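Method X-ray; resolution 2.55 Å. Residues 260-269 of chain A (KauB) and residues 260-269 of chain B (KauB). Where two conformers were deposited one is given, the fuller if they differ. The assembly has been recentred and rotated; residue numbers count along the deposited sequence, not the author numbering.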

# COMPACT_ATOMS: atom_id res chain seq x y z
N ASN A 260 -18.79 17.44 -21.37
CA ASN A 260 -18.23 18.02 -20.15
C ASN A 260 -16.90 17.40 -19.71
O ASN A 260 -16.49 17.58 -18.56
CB ASN A 260 -19.23 17.91 -19.00
CG ASN A 260 -19.46 16.47 -18.56
OD1 ASN A 260 -19.22 15.53 -19.32
ND2 ASN A 260 -19.91 16.29 -17.33
N MET A 261 -16.25 16.68 -20.62
CA MET A 261 -14.97 16.04 -20.33
C MET A 261 -15.09 15.07 -19.15
O MET A 261 -14.20 15.00 -18.30
CB MET A 261 -13.89 17.10 -20.07
CG MET A 261 -12.46 16.62 -20.26
SD MET A 261 -11.26 17.83 -19.66
CE MET A 261 -11.68 19.24 -20.68
N LYS A 262 -16.20 14.35 -19.10
CA LYS A 262 -16.42 13.36 -18.05
C LYS A 262 -15.41 12.22 -18.15
O LYS A 262 -14.97 11.87 -19.24
CB LYS A 262 -17.84 12.80 -18.14
CG LYS A 262 -18.18 12.19 -19.50
CD LYS A 262 -19.55 11.52 -19.50
CE LYS A 262 -20.66 12.52 -19.19
NZ LYS A 262 -20.86 13.53 -20.27
N ARG A 263 -15.03 11.67 -17.00
CA ARG A 263 -14.14 10.51 -16.98
C ARG A 263 -14.81 9.35 -17.70
O ARG A 263 -16.00 9.10 -17.51
CB ARG A 263 -13.77 10.10 -15.55
CG ARG A 263 -12.83 11.06 -14.84
CD ARG A 263 -13.59 12.07 -14.01
NE ARG A 263 -12.68 12.97 -13.29
CZ ARG A 263 -12.28 14.15 -13.75
NH1 ARG A 263 -12.72 14.58 -14.93
NH2 ARG A 263 -11.46 14.89 -13.03
N VAL A 264 -14.05 8.65 -18.53
CA VAL A 264 -14.60 7.54 -19.30
C VAL A 264 -13.77 6.27 -19.13
O VAL A 264 -12.60 6.22 -19.51
CB VAL A 264 -14.70 7.90 -20.80
CG1 VAL A 264 -15.13 6.70 -21.60
CG2 VAL A 264 -15.68 9.04 -21.00
N TRP A 265 -14.39 5.25 -18.56
CA TRP A 265 -13.74 3.96 -18.36
C TRP A 265 -14.47 2.91 -19.19
O TRP A 265 -15.68 2.74 -19.07
CB TRP A 265 -13.74 3.59 -16.88
CG TRP A 265 -13.18 4.67 -16.01
CD1 TRP A 265 -13.88 5.62 -15.33
CD2 TRP A 265 -11.79 4.93 -15.75
NE1 TRP A 265 -13.02 6.45 -14.65
CE2 TRP A 265 -11.73 6.04 -14.89
CE3 TRP A 265 -10.60 4.32 -16.15
CZ2 TRP A 265 -10.52 6.56 -14.43
CZ3 TRP A 265 -9.40 4.83 -15.69
CH2 TRP A 265 -9.37 5.95 -14.84
N LEU A 266 -13.72 2.21 -20.04
CA LEU A 266 -14.33 1.31 -21.01
C LEU A 266 -13.72 -0.08 -21.01
O LEU A 266 -12.54 -0.26 -20.75
CB LEU A 266 -14.18 1.89 -22.41
CG LEU A 266 -14.62 3.33 -22.63
CD1 LEU A 266 -14.10 3.85 -23.96
CD2 LEU A 266 -16.13 3.43 -22.58
N GLU A 267 -14.55 -1.07 -21.33
CA GLU A 267 -14.09 -2.43 -21.54
C GLU A 267 -14.64 -2.93 -22.88
O GLU A 267 -15.79 -3.36 -22.96
CB GLU A 267 -14.55 -3.34 -20.40
CG GLU A 267 -14.22 -2.80 -19.01
CD GLU A 267 -13.65 -3.86 -18.09
OE1 GLU A 267 -13.88 -5.06 -18.34
OE2 GLU A 267 -12.98 -3.49 -17.10
N ALA A 268 -13.82 -2.85 -23.92
CA ALA A 268 -14.27 -3.15 -25.28
C ALA A 268 -14.11 -4.62 -25.67
O ALA A 268 -14.06 -5.50 -24.82
CB ALA A 268 -13.58 -2.24 -26.28
N GLY A 269 -14.05 -4.86 -26.97
CA GLY A 269 -13.99 -6.22 -27.49
C GLY A 269 -12.66 -6.90 -27.23
O GLY A 269 -11.77 -6.35 -26.59
N ASN B 260 -7.68 5.48 -32.01
CA ASN B 260 -7.45 4.15 -31.46
C ASN B 260 -7.84 4.01 -29.99
O ASN B 260 -7.40 3.08 -29.31
CB ASN B 260 -5.99 3.74 -31.64
CG ASN B 260 -5.04 4.61 -30.84
OD1 ASN B 260 -5.39 5.71 -30.41
ND2 ASN B 260 -3.83 4.11 -30.62
N MET B 261 -8.66 4.95 -29.51
CA MET B 261 -9.15 4.93 -28.13
C MET B 261 -8.00 5.00 -27.13
O MET B 261 -8.06 4.41 -26.05
CB MET B 261 -9.99 3.66 -27.90
CG MET B 261 -11.12 3.81 -26.91
SD MET B 261 -11.79 2.20 -26.45
CE MET B 261 -11.95 1.44 -28.05
N LYS B 262 -6.96 5.74 -27.49
CA LYS B 262 -5.78 5.88 -26.65
C LYS B 262 -6.14 6.51 -25.31
O LYS B 262 -7.10 7.29 -25.22
CB LYS B 262 -4.71 6.72 -27.35
CG LYS B 262 -5.18 8.12 -27.75
CD LYS B 262 -4.03 8.96 -28.31
CE LYS B 262 -3.53 8.43 -29.64
NZ LYS B 262 -4.60 8.47 -30.69
N ARG B 263 -5.39 6.18 -24.27
CA ARG B 263 -5.60 6.76 -22.95
C ARG B 263 -5.29 8.25 -22.98
O ARG B 263 -4.25 8.66 -23.49
CB ARG B 263 -4.75 6.07 -21.88
CG ARG B 263 -5.12 4.63 -21.60
CD ARG B 263 -4.37 3.67 -22.51
NE ARG B 263 -4.67 2.28 -22.20
CZ ARG B 263 -5.63 1.57 -22.79
NH1 ARG B 263 -6.40 2.13 -23.72
NH2 ARG B 263 -5.83 0.31 -22.45
N VAL B 264 -6.19 9.05 -22.42
CA VAL B 264 -6.00 10.49 -22.40
C VAL B 264 -6.03 11.03 -20.97
O VAL B 264 -7.02 10.86 -20.26
CB VAL B 264 -7.07 11.22 -23.23
CG1 VAL B 264 -6.75 12.69 -23.32
CG2 VAL B 264 -7.14 10.63 -24.62
N TRP B 265 -4.94 11.67 -20.57
CA TRP B 265 -4.84 12.27 -19.25
C TRP B 265 -4.69 13.77 -19.40
O TRP B 265 -3.67 14.26 -19.90
CB TRP B 265 -3.66 11.69 -18.49
CG TRP B 265 -3.71 10.20 -18.34
CD1 TRP B 265 -3.04 9.27 -19.09
CD2 TRP B 265 -4.50 9.46 -17.40
NE1 TRP B 265 -3.35 8.00 -18.66
CE2 TRP B 265 -4.25 8.09 -17.63
CE3 TRP B 265 -5.39 9.82 -16.38
CZ2 TRP B 265 -4.85 7.08 -16.88
CZ3 TRP B 265 -5.99 8.82 -15.64
CH2 TRP B 265 -5.72 7.47 -15.89
N LEU B 266 -5.71 14.51 -18.97
CA LEU B 266 -5.76 15.95 -19.21
C LEU B 266 -5.61 16.78 -17.94
O LEU B 266 -6.04 16.37 -16.86
CB LEU B 266 -7.08 16.31 -19.89
CG LEU B 266 -7.38 15.59 -21.20
CD1 LEU B 266 -8.84 15.77 -21.58
CD2 LEU B 266 -6.47 16.10 -22.31
N GLU B 267 -4.98 17.94 -18.08
CA GLU B 267 -4.86 18.91 -17.00
C GLU B 267 -5.32 20.26 -17.53
O GLU B 267 -4.52 21.06 -18.01
CB GLU B 267 -3.40 19.01 -16.55
CG GLU B 267 -2.78 17.69 -16.12
CD GLU B 267 -2.72 17.53 -14.61
OE1 GLU B 267 -2.88 18.54 -13.90
OE2 GLU B 267 -2.52 16.39 -14.14
N ALA B 268 -6.63 20.52 -17.44
CA ALA B 268 -7.19 21.74 -18.00
C ALA B 268 -7.06 22.96 -17.09
O ALA B 268 -6.23 22.98 -16.18
CB ALA B 268 -8.65 21.52 -18.40
N GLY B 269 -7.88 23.97 -17.35
CA GLY B 269 -7.81 25.22 -16.63
C GLY B 269 -8.44 25.15 -15.25
O GLY B 269 -8.79 24.08 -14.77

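The contact between these two copies of one KauB segment is entirely apolar. At its centre the two tryptophans meet. A:Trp265 CH2 lies 4.1 Å from B:Trp265 CH2, so the same atom of each copy touches its counterpart. The rings approach obliquely, tip to tip. In both residues the CA-to-CB bond points away from the other chain, yet the end of the side chain comes nearer. The long indole makes this possible. With chi1 in the m well on both sides, each ring reaches back to the partner that its own CB turns from. Each tryptophan has 28 Å² covered by the other stretch.

Two matching methionine contacts accompany this pair. A:Met261 SD is 3.7 Å from B:Leu266 CD1. The reciprocal contact brings A:Leu266 CD1 to 3.8 Å from B:Met261 SD. These are van der Waals distances, as expected for a polarizable thioether sulfur against a methyl group. Both residues of each pair point their CA-to-CB bonds toward the other stretch, so the side chains meet directly. The methionines give the largest covered areas, 56 Å² for A:Met261 and 54 Å² for B:Met261.

The methionine tips extend the contact to the alanines. A:Met261 CE is 4.4 Å from B:Ala268 CB, and A:Ala268 CB is likewise 4.4 Å from B:Met261 CE. These approaches are looser than the sulfur contacts. Each methionine therefore touches two residues of the opposing stretch, with chi2 near t and chi3 near m in both copies.

The backbone arrangement explains the reciprocity. The end-to-end directions of the two stretches are 162° apart, so the chains run nearly antiparallel. Residue 261 of each copy falls beside residue 266 of the other. The CA atoms of A:Met261 and B:Leu266 are 9.3 Å apart, and those of A:Leu266 and B:Met261 are 9.5 Å apart. Such spacing is too wide for backbone pairing in a sheet. No hydrogen bond crosses between the stretches. They touch through side chains at a few separate points. Together the two sides bury 278 Å².

Away from this apolar contact, A:Asn260, A:Lys262 and A:Arg263, like B:Asn260, B:Lys262 and B:Arg263, make their side-chain hydrogen bonds within their own stretch or elsewhere in the structure. A:Lys262 NZ donates to A:Asn260 OD1 at 2.8 Å. B:Lys262 NZ donates to B:Asn260 OD1 at 2.9 Å. The lysine chain folds back to make this bond, with chi1, chi3 and chi4 all p. The same oxygen receives a weak backbone bond in each copy. A:Lys262 N is 3.2 Å from A:Asn260 OD1, and B:Lys262 N is 3.3 Å from B:Asn260 OD1. The N-H...acceptor angles, 123° and 125°, are far from linear. Between these residues, A:Met261 and B:Met261 have positive phi, 58° and 61°.

The guanidinium nitrogens of A:Arg263 and B:Arg263 are hydrogen-bonded elsewhere in the structure. The CA-to-CB bonds of A:Glu267 and B:Glu267 point away from the other stretch, and neither residue makes contact with it.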